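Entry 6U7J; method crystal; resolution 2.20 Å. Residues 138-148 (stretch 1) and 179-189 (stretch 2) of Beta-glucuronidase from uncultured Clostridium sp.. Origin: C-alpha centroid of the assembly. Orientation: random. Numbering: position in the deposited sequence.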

# COMPACT_ATOMS: atom_id res chain seq x y z
N ARG B 138 -26.58 40.28 1.56
CA ARG B 138 -26.62 38.92 1.06
C ARG B 138 -25.77 38.83 -0.20
O ARG B 138 -25.94 39.63 -1.12
CB ARG B 138 -28.05 38.45 0.75
CG ARG B 138 -28.13 37.02 0.22
CD ARG B 138 -29.56 36.43 0.33
NE ARG B 138 -30.52 37.21 -0.44
CZ ARG B 138 -30.74 37.06 -1.74
NH1 ARG B 138 -30.06 36.14 -2.42
NH2 ARG B 138 -31.61 37.83 -2.36
N LEU B 139 -24.85 37.87 -0.22
CA LEU B 139 -23.92 37.68 -1.32
C LEU B 139 -24.18 36.32 -1.94
O LEU B 139 -24.09 35.29 -1.26
CB LEU B 139 -22.47 37.80 -0.83
CG LEU B 139 -21.38 37.52 -1.87
CD1 LEU B 139 -21.57 38.38 -3.12
CD2 LEU B 139 -19.98 37.72 -1.29
N THR B 140 -24.54 36.32 -3.23
CA THR B 140 -24.84 35.10 -3.96
C THR B 140 -23.89 35.02 -5.14
O THR B 140 -23.75 35.99 -5.89
CB THR B 140 -26.30 35.09 -4.46
OG1 THR B 140 -27.18 35.52 -3.39
CG2 THR B 140 -26.71 33.67 -4.93
N VAL B 141 -23.23 33.87 -5.30
CA VAL B 141 -22.22 33.67 -6.34
C VAL B 141 -22.59 32.43 -7.14
O VAL B 141 -22.56 31.31 -6.61
CB VAL B 141 -20.81 33.52 -5.76
CG1 VAL B 141 -19.82 33.24 -6.88
CG2 VAL B 141 -20.41 34.77 -4.97
N ALA B 142 -22.91 32.61 -8.42
CA ALA B 142 -23.06 31.48 -9.33
C ALA B 142 -21.70 31.13 -9.90
O ALA B 142 -20.96 32.02 -10.34
CB ALA B 142 -24.04 31.80 -10.47
N VAL B 143 -21.36 29.84 -9.88
CA VAL B 143 -20.05 29.32 -10.27
C VAL B 143 -20.27 28.28 -11.36
O VAL B 143 -20.97 27.28 -11.13
CB VAL B 143 -19.31 28.71 -9.06
CG1 VAL B 143 -17.95 28.10 -9.48
CG2 VAL B 143 -19.10 29.75 -7.95
N GLY B 144 -19.68 28.49 -12.53
CA GLY B 144 -19.86 27.60 -13.67
C GLY B 144 -18.54 26.99 -14.10
O GLY B 144 -17.51 27.67 -14.11
N ASN B 145 -18.58 25.71 -14.49
CA ASN B 145 -17.35 24.98 -14.78
C ASN B 145 -17.20 24.56 -16.24
O ASN B 145 -16.30 23.77 -16.56
CB ASN B 145 -17.24 23.75 -13.88
CG ASN B 145 -18.30 22.71 -14.15
OD1 ASN B 145 -18.94 22.71 -15.21
ND2 ASN B 145 -18.51 21.82 -13.19
N ILE B 146 -18.04 25.05 -17.12
CA ILE B 146 -18.02 24.62 -18.51
C ILE B 146 -16.88 25.31 -19.25
O ILE B 146 -16.65 26.51 -19.09
CB ILE B 146 -19.38 24.89 -19.16
CG1 ILE B 146 -20.40 23.93 -18.55
CG2 ILE B 146 -19.31 24.74 -20.68
CD1 ILE B 146 -21.80 24.22 -18.93
N LEU B 147 -16.14 24.54 -20.04
CA LEU B 147 -15.05 25.09 -20.83
C LEU B 147 -15.38 24.92 -22.30
O LEU B 147 -15.84 23.85 -22.72
CB LEU B 147 -13.72 24.42 -20.51
CG LEU B 147 -13.15 24.67 -19.11
CD1 LEU B 147 -11.93 23.77 -18.90
CD2 LEU B 147 -12.80 26.16 -18.88
N GLU B 148 -15.17 25.98 -23.07
CA GLU B 148 -15.41 25.99 -24.51
C GLU B 148 -14.11 26.33 -25.23
O GLU B 148 -13.07 26.54 -24.60
CB GLU B 148 -16.52 26.98 -24.88
CG GLU B 148 -17.88 26.60 -24.35
CD GLU B 148 -18.58 25.57 -25.21
OE1 GLU B 148 -17.90 24.75 -25.88
OE2 GLU B 148 -19.84 25.57 -25.21
N PHE B 179 -7.76 17.32 -13.10
CA PHE B 179 -9.20 17.28 -12.86
C PHE B 179 -9.80 18.69 -12.94
O PHE B 179 -9.23 19.65 -12.43
CB PHE B 179 -9.47 16.65 -11.48
CG PHE B 179 -10.91 16.31 -11.25
CD1 PHE B 179 -11.77 17.24 -10.67
CD2 PHE B 179 -11.41 15.09 -11.64
CE1 PHE B 179 -13.11 16.95 -10.47
CE2 PHE B 179 -12.77 14.78 -11.44
CZ PHE B 179 -13.62 15.71 -10.86
N ASN B 180 -10.96 18.80 -13.58
CA ASN B 180 -11.59 20.11 -13.77
C ASN B 180 -12.35 20.54 -12.51
O ASN B 180 -13.57 20.68 -12.50
CB ASN B 180 -12.51 20.11 -14.99
CG ASN B 180 -12.89 21.53 -15.46
OD1 ASN B 180 -12.09 22.47 -15.34
ND2 ASN B 180 -14.10 21.68 -15.97
N TYR B 181 -11.58 20.73 -11.42
CA TYR B 181 -12.14 21.18 -10.15
C TYR B 181 -12.80 22.54 -10.31
O TYR B 181 -12.31 23.41 -11.03
CB TYR B 181 -11.06 21.31 -9.09
CG TYR B 181 -10.58 20.02 -8.45
CD1 TYR B 181 -11.41 19.28 -7.62
CD2 TYR B 181 -9.28 19.57 -8.65
CE1 TYR B 181 -10.98 18.12 -7.03
CE2 TYR B 181 -8.82 18.39 -8.06
CZ TYR B 181 -9.68 17.68 -7.25
OH TYR B 181 -9.24 16.54 -6.66
N SER B 182 -13.89 22.74 -9.57
CA SER B 182 -14.64 23.98 -9.63
C SER B 182 -14.99 24.42 -8.22
O SER B 182 -15.07 23.61 -7.30
CB SER B 182 -15.91 23.79 -10.48
OG SER B 182 -16.61 25.01 -10.63
N GLY B 183 -15.19 25.73 -8.07
CA GLY B 183 -15.60 26.31 -6.81
C GLY B 183 -14.95 27.67 -6.62
O GLY B 183 -14.49 28.28 -7.57
N ILE B 184 -14.92 28.13 -5.37
CA ILE B 184 -14.29 29.39 -5.00
C ILE B 184 -12.97 29.02 -4.33
O ILE B 184 -12.92 28.72 -3.13
CB ILE B 184 -15.18 30.23 -4.08
CG1 ILE B 184 -16.54 30.48 -4.76
CG2 ILE B 184 -14.51 31.56 -3.73
CD1 ILE B 184 -17.53 31.30 -3.92
N HIS B 185 -11.88 29.08 -5.09
CA HIS B 185 -10.60 28.50 -4.69
C HIS B 185 -9.71 29.43 -3.88
O HIS B 185 -8.73 28.95 -3.29
CB HIS B 185 -9.82 28.06 -5.93
CG HIS B 185 -10.43 26.88 -6.62
ND1 HIS B 185 -10.45 26.75 -7.99
CD2 HIS B 185 -11.03 25.77 -6.12
CE1 HIS B 185 -11.02 25.60 -8.31
NE2 HIS B 185 -11.40 25.00 -7.19
N ARG B 186 -10.00 30.73 -3.84
CA ARG B 186 -9.15 31.72 -3.21
C ARG B 186 -9.97 32.66 -2.34
O ARG B 186 -11.19 32.74 -2.50
CB ARG B 186 -8.36 32.49 -4.28
CG ARG B 186 -7.36 31.57 -4.97
CD ARG B 186 -6.55 32.21 -6.07
NE ARG B 186 -5.89 31.17 -6.84
CZ ARG B 186 -5.36 31.35 -8.05
NH1 ARG B 186 -5.42 32.55 -8.63
NH2 ARG B 186 -4.79 30.33 -8.67
N PRO B 187 -9.34 33.32 -1.37
CA PRO B 187 -10.09 34.12 -0.39
C PRO B 187 -11.01 35.15 -1.04
O PRO B 187 -10.66 35.78 -2.04
CB PRO B 187 -8.98 34.82 0.41
CG PRO B 187 -7.81 33.90 0.31
CD PRO B 187 -7.90 33.25 -1.04
N VAL B 188 -12.19 35.30 -0.45
CA VAL B 188 -13.12 36.39 -0.76
C VAL B 188 -12.91 37.49 0.27
O VAL B 188 -12.85 37.21 1.47
CB VAL B 188 -14.58 35.90 -0.76
CG1 VAL B 188 -15.55 37.07 -1.15
CG2 VAL B 188 -14.76 34.74 -1.69
N ARG B 189 -12.80 38.73 -0.19
CA ARG B 189 -12.46 39.84 0.68
C ARG B 189 -13.37 41.03 0.38
O ARG B 189 -13.60 41.35 -0.79
CB ARG B 189 -10.99 40.25 0.52
CG ARG B 189 -10.00 39.10 0.57
CD ARG B 189 -8.60 39.57 0.97
NE ARG B 189 -7.60 38.50 0.84
CZ ARG B 189 -6.60 38.28 1.69
NH1 ARG B 189 -6.43 39.05 2.76
NH2 ARG B 189 -5.77 37.27 1.46
O HOH W 1 -19.64 24.62 -11.30
O HOH W 2 -16.12 20.68 -11.67

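Only one direct hydrogen bond joins these two stretches, and it is made by a side chain rather than by paired backbones: the amide nitrogen ND2 of Asn 180 donates to the carbonyl O of Asn 145 at 3.1 Å, with an N-H...O angle of 140°. The segments run 155° apart, close to antiparallel, and stretch 1 is a regular strand from 138 to 144, yet no backbone ladder connects them. The case illustrates a general principle: two chain segments far apart in sequence can be held side by side by packed side chains, with a few polar links, some of them through water, where the backbones come close.

The alternation of the strand sets up the contact. Leu 139, Val 141 and Val 143 all direct CA-to-CB toward stretch 2, while the intervening Thr 140 and Ala 142 lie out of reach of it. The spacing between the backbones is uneven. The CA atoms of Leu 139 and Val 188 are 10.9 Å apart, those of Val 143 and Gly 183 are 6.4 Å apart, and those of Asn 145 and Ser 182 are 5.9 Å apart, so the segments converge toward the end of the strand.

Where the separation is wide, apolar side chains bridge it. Leu 139 CD2 only just reaches Val 188 CG1, at 4.5 Å. Ile 184 does more: its CA-to-CB bond points sideways, but the end of the side chain comes nearer the strand, with chi1 in m and chi2 in t. Its CD1 lies 4.2 Å from Val 141 CG1, and its CG1 lies 4.2 Å from Val 143 CG2. One isoleucine thus packs against two successive inward-facing valines.

Where the chains draw together, small residues face the strand. Gly 183 brings its backbone N to 3.9 Å from Val 143 CG1. Its phi/psi of 145/-161 by itself calls for glycine, since a CB would be jammed against the carbonyl O of Ser 182. That preceding serine points toward stretch 1, and its OG sits 3.6 Å from Val 143 CG1 and 3.5 Å from Asn 145 CB, resting against carbon at both places.

The polar connection of Ser 182 to the strand is instead indirect. Water 1 donates to Val 143 O at 3.0 Å and to Ser 182 OG at 3.1 Å, linking a strand carbonyl to a side-chain hydroxyl. Water 2 forms a second bridge: it donates to Asn 180 O at 2.7 Å and accepts a weak hydrogen bond from Asn 145 ND2 at 3.1 Å. The two asparagines are therefore joined twice, directly through the side chain of Asn 180 and the backbone of Asn 145, and through water with those roles exchanged.

Beyond this polar cluster, Leu 147 also turns toward stretch 2, placing CD1 3.8 Å from Asn 180 OD1. The whole contact buries a modest 371 Å², counting both sides.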